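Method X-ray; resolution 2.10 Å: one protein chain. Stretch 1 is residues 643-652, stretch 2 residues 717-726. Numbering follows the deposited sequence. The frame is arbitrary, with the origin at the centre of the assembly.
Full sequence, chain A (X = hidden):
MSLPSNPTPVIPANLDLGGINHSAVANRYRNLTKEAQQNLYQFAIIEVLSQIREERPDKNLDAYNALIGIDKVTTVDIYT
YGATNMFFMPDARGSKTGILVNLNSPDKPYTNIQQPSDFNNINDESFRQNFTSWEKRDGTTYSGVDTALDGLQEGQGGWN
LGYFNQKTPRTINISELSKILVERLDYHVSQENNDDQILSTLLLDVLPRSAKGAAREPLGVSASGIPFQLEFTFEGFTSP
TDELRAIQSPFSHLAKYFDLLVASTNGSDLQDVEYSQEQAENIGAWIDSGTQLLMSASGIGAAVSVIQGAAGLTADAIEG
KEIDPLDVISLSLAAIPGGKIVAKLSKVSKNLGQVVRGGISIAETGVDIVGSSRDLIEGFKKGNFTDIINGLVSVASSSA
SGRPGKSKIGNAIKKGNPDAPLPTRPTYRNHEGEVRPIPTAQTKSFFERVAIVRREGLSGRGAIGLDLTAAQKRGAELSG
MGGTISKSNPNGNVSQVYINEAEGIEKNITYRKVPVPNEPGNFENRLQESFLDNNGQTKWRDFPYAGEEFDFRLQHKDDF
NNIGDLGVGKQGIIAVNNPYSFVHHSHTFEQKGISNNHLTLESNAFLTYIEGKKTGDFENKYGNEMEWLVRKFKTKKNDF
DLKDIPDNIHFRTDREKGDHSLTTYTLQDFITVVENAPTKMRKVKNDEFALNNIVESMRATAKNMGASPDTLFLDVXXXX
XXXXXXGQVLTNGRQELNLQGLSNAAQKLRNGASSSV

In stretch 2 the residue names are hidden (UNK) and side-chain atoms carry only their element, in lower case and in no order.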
ATOM      1  N   LYS A 643      -9.163  35.480   6.026  1.00 57.26           N
ATOM      2  CA  LYS A 643      -9.884  36.321   6.975  1.00 57.16           C
ATOM      3  C   LYS A 643     -11.143  36.873   6.331  1.00 57.44           C
ATOM      4  O   LYS A 643     -11.779  37.776   6.866  1.00 57.94           O
ATOM      5  CB  LYS A 643      -8.983  37.462   7.448  1.00 59.80           C
ATOM      6  CG  LYS A 643      -7.554  37.036   7.760  1.00 59.55           C
ATOM      7  CD  LYS A 643      -6.764  38.180   8.376  1.00 62.44           C
ATOM      8  CE  LYS A 643      -5.646  37.691   9.292  1.00 62.74           C
ATOM      9  NZ  LYS A 643      -4.782  36.653   8.683  1.00 64.66           N
ATOM     10  N   ASP A 644     -11.517  36.308   5.187  1.00 57.29           N
ATOM     11  CA  ASP A 644     -12.596  36.871   4.361  1.00 58.91           C
ATOM     12  C   ASP A 644     -13.968  36.962   5.018  1.00 55.88           C
ATOM     13  O   ASP A 644     -14.728  37.879   4.705  1.00 55.83           O
ATOM     14  CB  ASP A 644     -12.714  36.090   3.053  1.00 61.51           C
ATOM     15  CG  ASP A 644     -11.409  36.067   2.292  1.00 68.55           C
ATOM     16  OD1 ASP A 644     -11.129  37.071   1.586  1.00 74.73           O
ATOM     17  OD2 ASP A 644     -10.656  35.072   2.428  1.00 63.27           O
ATOM     18  N   ILE A 645     -14.314  36.003   5.877  1.00 52.27           N
ATOM     19  CA  ILE A 645     -15.627  36.037   6.514  1.00 50.90           C
ATOM     20  C   ILE A 645     -15.553  36.947   7.738  1.00 53.58           C
ATOM     21  O   ILE A 645     -14.742  36.705   8.648  1.00 53.63           O
ATOM     22  CB  ILE A 645     -16.156  34.653   6.927  1.00 49.35           C
ATOM     23  CG1 ILE A 645     -15.856  33.573   5.855  1.00 49.79           C
ATOM     24  CG2 ILE A 645     -17.643  34.747   7.237  1.00 46.62           C
ATOM     25  CD1 ILE A 645     -16.475  33.828   4.478  1.00 47.65           C
ATOM     26  N   PRO A 646     -16.388  38.001   7.761  1.00 55.18           N
ATOM     27  CA  PRO A 646     -16.327  39.016   8.832  1.00 55.84           C
ATOM     28  C   PRO A 646     -16.629  38.493  10.246  1.00 55.84           C
ATOM     29  O   PRO A 646     -16.256  39.133  11.213  1.00 55.67           O
ATOM     30  CB  PRO A 646     -17.383  40.036   8.401  1.00 57.65           C
ATOM     31  CG  PRO A 646     -17.468  39.880   6.901  1.00 57.50           C
ATOM     32  CD  PRO A 646     -17.319  38.397   6.683  1.00 55.20           C
ATOM     33  N   ASP A 647     -17.297  37.346  10.374  1.00 52.80           N
ATOM     34  CA  ASP A 647     -17.637  36.816  11.704  1.00 52.73           C
ATOM     35  C   ASP A 647     -17.945  35.329  11.611  1.00 50.14           C
ATOM     36  O   ASP A 647     -18.093  34.788  10.514  1.00 48.91           O
ATOM     37  CB  ASP A 647     -18.863  37.556  12.281  1.00 53.34           C
ATOM     38  CG  ASP A 647     -18.900  37.562  13.824  1.00 56.64           C
ATOM     39  OD1 ASP A 647     -18.068  36.890  14.485  1.00 56.19           O
ATOM     40  OD2 ASP A 647     -19.774  38.269  14.386  1.00 57.62           O
ATOM     41  N   ASN A 648     -18.041  34.682  12.767  1.00 48.00           N
ATOM     42  CA  ASN A 648     -18.564  33.337  12.876  1.00 47.40           C
ATOM     43  C   ASN A 648     -20.034  33.328  12.567  1.00 46.19           C
ATOM     44  O   ASN A 648     -20.679  34.356  12.617  1.00 46.80           O
ATOM     45  CB  ASN A 648     -18.329  32.778  14.287  1.00 47.14           C
ATOM     46  CG  ASN A 648     -16.866  32.465  14.536  1.00 49.69           C
ATOM     47  OD1 ASN A 648     -16.081  32.322  13.591  1.00 49.45           O
ATOM     48  ND2 ASN A 648     -16.487  32.365  15.802  1.00 48.75           N
ATOM     49  N   ILE A 649     -20.539  32.139  12.275  1.00 45.75           N
ATOM     50  CA  ILE A 649     -21.879  31.899  11.776  1.00 45.24           C
ATOM     51  C   ILE A 649     -22.644  31.134  12.865  1.00 45.34           C
ATOM     52  O   ILE A 649     -22.095  30.233  13.470  1.00 43.37           O
ATOM     53  CB  ILE A 649     -21.771  31.048  10.485  1.00 43.67           C
ATOM     54  CG1 ILE A 649     -21.455  31.959   9.288  1.00 44.96           C
ATOM     55  CG2 ILE A 649     -23.019  30.226  10.248  1.00 41.60           C
ATOM     56  CD1 ILE A 649     -20.947  31.255   8.042  1.00 41.39           C
ATOM     57  N   HIS A 650     -23.899  31.501  13.108  1.00 46.88           N
ATOM     58  CA  HIS A 650     -24.667  30.939  14.229  1.00 47.13           C
ATOM     59  C   HIS A 650     -25.952  30.288  13.806  1.00 46.04           C
ATOM     60  O   HIS A 650     -26.661  30.793  12.932  1.00 46.96           O
ATOM     61  CB  HIS A 650     -24.948  32.026  15.278  1.00 48.78           C
ATOM     62  CG  HIS A 650     -23.717  32.813  15.688  1.00 50.04           C
ATOM     63  ND1 HIS A 650     -22.729  32.278  16.436  1.00 50.92           N
ATOM     64  CD2 HIS A 650     -23.329  34.131  15.404  1.00 50.37           C
ATOM     65  CE1 HIS A 650     -21.752  33.205  16.624  1.00 50.26           C
ATOM     66  NE2 HIS A 650     -22.130  34.336  16.003  1.00 51.20           N
ATOM     67  N   PHE A 651     -26.252  29.152  14.427  1.00 46.06           N
ATOM     68  CA  PHE A 651     -27.512  28.442  14.242  1.00 45.36           C
ATOM     69  C   PHE A 651     -28.151  28.271  15.616  1.00 47.72           C
ATOM     70  O   PHE A 651     -27.449  28.111  16.614  1.00 45.88           O
ATOM     71  CB  PHE A 651     -27.269  27.031  13.717  1.00 43.70           C
ATOM     72  CG  PHE A 651     -26.670  26.956  12.335  1.00 43.12           C
ATOM     73  CD1 PHE A 651     -27.469  26.637  11.240  1.00 43.69           C
ATOM     74  CD2 PHE A 651     -25.298  27.073  12.145  1.00 43.79           C
ATOM     75  CE1 PHE A 651     -26.919  26.508   9.969  1.00 44.81           C
ATOM     76  CE2 PHE A 651     -24.737  26.938  10.879  1.00 43.77           C
ATOM     77  CZ  PHE A 651     -25.553  26.656   9.791  1.00 43.14           C
ATOM     78  N   ARG A 652     -29.476  28.279  15.677  1.00 48.44           N
ATOM     79  CA  ARG A 652     -30.183  28.074  16.959  1.00 51.61           C
ATOM     80  C   ARG A 652     -31.534  27.428  16.689  1.00 51.03           C
ATOM     81  O   ARG A 652     -32.007  27.461  15.548  1.00 50.20           O
ATOM     82  CB  ARG A 652     -30.333  29.390  17.757  1.00 54.21           C
ATOM     83  CG  ARG A 652     -30.233  30.645  16.899  1.00 57.45           C
ATOM     84  CD  ARG A 652     -30.492  31.965  17.605  1.00 56.64           C
ATOM     85  NE  ARG A 652     -29.644  32.202  18.767  1.00 65.23           N
ATOM     86  CZ  ARG A 652     -28.461  32.809  18.751  1.00 60.80           C
ATOM     87  NH1 ARG A 652     -27.933  33.239  17.630  1.00 57.21           N
ATOM     88  NH2 ARG A 652     -27.801  32.970  19.881  1.00 64.52           N
ATOM     89  N   UNK A 717     -29.032  37.072  10.767  1.00 48.57           N
ATOM     90  CA  UNK A 717     -27.814  37.893  10.825  1.00 49.91           C
ATOM     91  C   UNK A 717     -26.581  37.191  10.214  1.00 51.24           C
ATOM     92  O   UNK A 717     -25.629  37.853   9.785  1.00 52.67           O
ATOM     93  c   UNK A 717     -27.535  38.356  12.259  1.00 48.25           C
ATOM     94  N   UNK A 718     -26.604  35.858  10.173  1.00 48.93           N
ATOM     95  CA  UNK A 718     -25.511  35.090   9.576  1.00 47.86           C
ATOM     96  C   UNK A 718     -25.664  34.863   8.047  1.00 50.36           C
ATOM     97  O   UNK A 718     -24.769  34.291   7.410  1.00 50.42           O
ATOM     98  c   UNK A 718     -25.408  33.744  10.274  1.00 45.03           C
ATOM     99  o   UNK A 718     -25.022  33.904  11.622  1.00 45.13           O
ATOM    100  N   UNK A 719     -26.796  35.285   7.480  1.00 49.37           N
ATOM    101  CA  UNK A 719     -27.113  35.034   6.062  1.00 48.10           C
ATOM    102  C   UNK A 719     -25.961  35.325   5.097  1.00 49.96           C
ATOM    103  O   UNK A 719     -25.524  34.432   4.354  1.00 48.93           O
ATOM    104  c   UNK A 719     -28.340  35.841   5.607  1.00 48.96           C
ATOM    105  c   UNK A 719     -28.653  35.600   4.064  1.00 49.06           C
ATOM    106  o   UNK A 719     -29.465  35.433   6.383  1.00 49.17           O
ATOM    107  N   UNK A 720     -25.490  36.571   5.107  1.00 49.98           N
ATOM    108  CA  UNK A 720     -24.426  37.000   4.210  1.00 51.25           C
ATOM    109  C   UNK A 720     -23.127  36.243   4.434  1.00 49.28           C
ATOM    110  O   UNK A 720     -22.427  35.913   3.467  1.00 49.44           O
ATOM    111  o   UNK A 720     -26.267  38.678   3.061  1.00 53.85           O
ATOM    112  c   UNK A 720     -24.216  38.523   4.286  1.00 52.03           C
ATOM    113  n   UNK A 720     -25.352  40.630   3.757  1.00 55.12           N
ATOM    114  c   UNK A 720     -25.368  39.290   3.648  1.00 55.85           C
ATOM    115  N   UNK A 721     -22.823  35.946   5.693  1.00 47.75           N
ATOM    116  CA  UNK A 721     -21.595  35.226   6.031  1.00 47.87           C
ATOM    117  C   UNK A 721     -21.641  33.827   5.438  1.00 46.07           C
ATOM    118  O   UNK A 721     -20.671  33.392   4.809  1.00 46.41           O
ATOM    119  c   UNK A 721     -21.765  37.851  10.250  1.00 56.93           C
ATOM    120  c   UNK A 721     -20.873  38.915   8.266  1.00 59.19           C
ATOM    121  c   UNK A 721     -21.347  35.171   7.547  1.00 49.41           C
ATOM    122  c   UNK A 721     -20.879  37.684   7.610  1.00 55.71           C
ATOM    123  c   UNK A 721     -21.768  36.630   9.579  1.00 53.96           C
ATOM    124  o   UNK A 721     -21.330  40.189  10.257  1.00 63.85           O
ATOM    125  c   UNK A 721     -21.334  36.524   8.256  1.00 53.24           C
ATOM    126  c   UNK A 721     -21.315  38.986   9.592  1.00 60.28           C
ATOM    127  N   UNK A 722     -22.786  33.158   5.596  1.00 44.58           N
ATOM    128  CA  UNK A 722     -23.000  31.810   5.042  1.00 43.96           C
ATOM    129  C   UNK A 722     -22.919  31.767   3.502  1.00 44.71           C
ATOM    130  O   UNK A 722     -22.213  30.929   2.942  1.00 42.61           O
ATOM    131  c   UNK A 722     -24.606  29.807   5.019  1.00 44.23           C
ATOM    132  s   UNK A 722     -23.290  28.600   5.376  1.00 45.77           S
ATOM    133  c   UNK A 722     -24.324  31.213   5.544  1.00 42.39           C
ATOM    134  c   UNK A 722     -23.812  28.088   7.013  1.00 41.06           C
ATOM    135  N   UNK A 723     -23.613  32.685   2.817  1.00 46.10           N
ATOM    136  CA  UNK A 723     -23.602  32.700   1.345  1.00 48.20           C
ATOM    137  C   UNK A 723     -22.209  33.035   0.814  1.00 47.53           C
ATOM    138  O   UNK A 723     -21.786  32.500  -0.226  1.00 49.82           O
ATOM    139  c   UNK A 723     -24.616  33.714   0.746  1.00 49.74           C
ATOM    140  c   UNK A 723     -26.071  33.347   1.086  1.00 48.69           C
ATOM    141  o   UNK A 723     -24.327  35.022   1.240  1.00 52.97           O
ATOM    142  N   UNK A 724     -21.500  33.931   1.509  1.00 46.52           N
ATOM    143  CA  UNK A 724     -20.119  34.280   1.122  1.00 47.06           C
ATOM    144  C   UNK A 724     -19.220  33.050   1.248  1.00 44.48           C
ATOM    145  O   UNK A 724     -18.495  32.682   0.317  1.00 45.16           O
ATOM    146  c   UNK A 724     -18.213  35.957   1.493  1.00 50.70           C
ATOM    147  o   UNK A 724     -18.009  37.139   3.591  1.00 55.30           O
ATOM    148  c   UNK A 724     -17.473  36.817   2.526  1.00 54.47           C
ATOM    149  c   UNK A 724     -19.567  35.439   1.979  1.00 48.02           C
ATOM    150  n   UNK A 724     -16.222  37.168   2.219  1.00 53.64           N
ATOM    151  N   UNK A 725     -19.299  32.403   2.404  1.00 43.04           N
ATOM    152  CA  UNK A 725     -18.512  31.197   2.692  1.00 44.72           C
ATOM    153  C   UNK A 725     -18.723  30.099   1.654  1.00 43.53           C
ATOM    154  O   UNK A 725     -17.758  29.581   1.086  1.00 44.39           O
ATOM    155  c   UNK A 725     -18.834  28.839   5.788  1.00 45.74           C
ATOM    156  c   UNK A 725     -18.250  29.284   4.459  1.00 45.34           C
ATOM    157  c   UNK A 725     -18.861  30.642   4.077  1.00 44.28           C
ATOM    158  c   UNK A 725     -16.732  29.387   4.593  1.00 44.89           C
ATOM    159  N   UNK A 726     -19.982  29.738   1.433  1.00 42.53           N
ATOM    160  CA  UNK A 726     -20.322  28.660   0.495  1.00 43.27           C
ATOM    161  C   UNK A 726     -19.986  29.029  -0.944  1.00 42.48           C
ATOM    162  O   UNK A 726     -19.512  28.192  -1.693  1.00 43.46           O
ATOM    163  c   UNK A 726     -22.161  27.659   1.977  1.00 45.18           C
ATOM    164  c   UNK A 726     -21.788  28.234   0.623  1.00 43.13           C
ATOM    165  s   UNK A 726     -21.182  26.201   2.413  1.00 52.45           S
ATOM    166  c   UNK A 726     -22.303  24.887   1.991  1.00 47.79           C
TER

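Position 717 carries one side-chain carbon and nothing beyond it. It does not touch stretch 1. A lone CB makes it Ala717.

Position 718 has one carbon followed by one oxygen. The CA-to-CB bond points toward stretch 1, and the oxygen lies 3.0 Å from the backbone N of His650. One carbon bearing a hydroxyl is serine, so this is Ser718. Its OG accepts a nearly straight hydrogen bond from His650 N.

Position 719 has a carbon that carries one oxygen and one carbon. It points away from stretch 1. This branching at CB identifies Thr719.

Position 720 has two carbons, the second bearing one oxygen and one nitrogen. It is out of reach of stretch 1. The short chain ending in an amide is Asn720.

Position 721 shows one carbon, then a six-carbon ring bearing one oxygen. Its CB lies 3.7 Å from Ile645 CG2 and 3.7 Å from Ile649 CG1. The ring runs along Pro646 and Asp647, with Asp647 N over one face. A hydroxylated six-membered ring is Tyr721. Its CE1 is 3.7 Å from Pro646 CB, and its CE2 is 3.6 Å from Asp647 CB.

Position 722 is an unbranched chain of two carbons, a sulfur and a last carbon. Its end comes near Ile649 and Phe651. The sulfur within the chain gives Met722. Its CE is 3.6 Å from Phe651 CZ and 4.0 Å from Ile649 CG2.

Position 723 again has one carbon bearing an oxygen and a carbon, and it points away. This is Thr723. Its OG1 donates a hydrogen bond to Asn720 O, one turn back.

Position 724 has three carbons, the third bearing one oxygen and one nitrogen. It reaches Asp644, Ile645 and Pro646. The longer amide is Gln724. Its NE2 donates a 3.0 Å hydrogen bond to Asp644 O.

Position 725 has four carbons, forked at the second. It packs against Ile645 and Ile649. This is Leu725, with CD2 3.9 Å from Ile649 CD1.

Position 726 is another unbranched chain with a sulfur after two carbons, out of reach of stretch 1. This is Met726.

The contact joins apolar packing to two hydrogen bonds. Ile645 and Ile649 both lie against Tyr721 and Leu725. Ser718 and Gln724 bind backbone atoms of His650 and Asp644, fixing the helical segment at two separate points along stretch 1. Thr719 and Thr723 are directed away from the contact.

Stretch 2 (717-726) ASTNYMTQLM
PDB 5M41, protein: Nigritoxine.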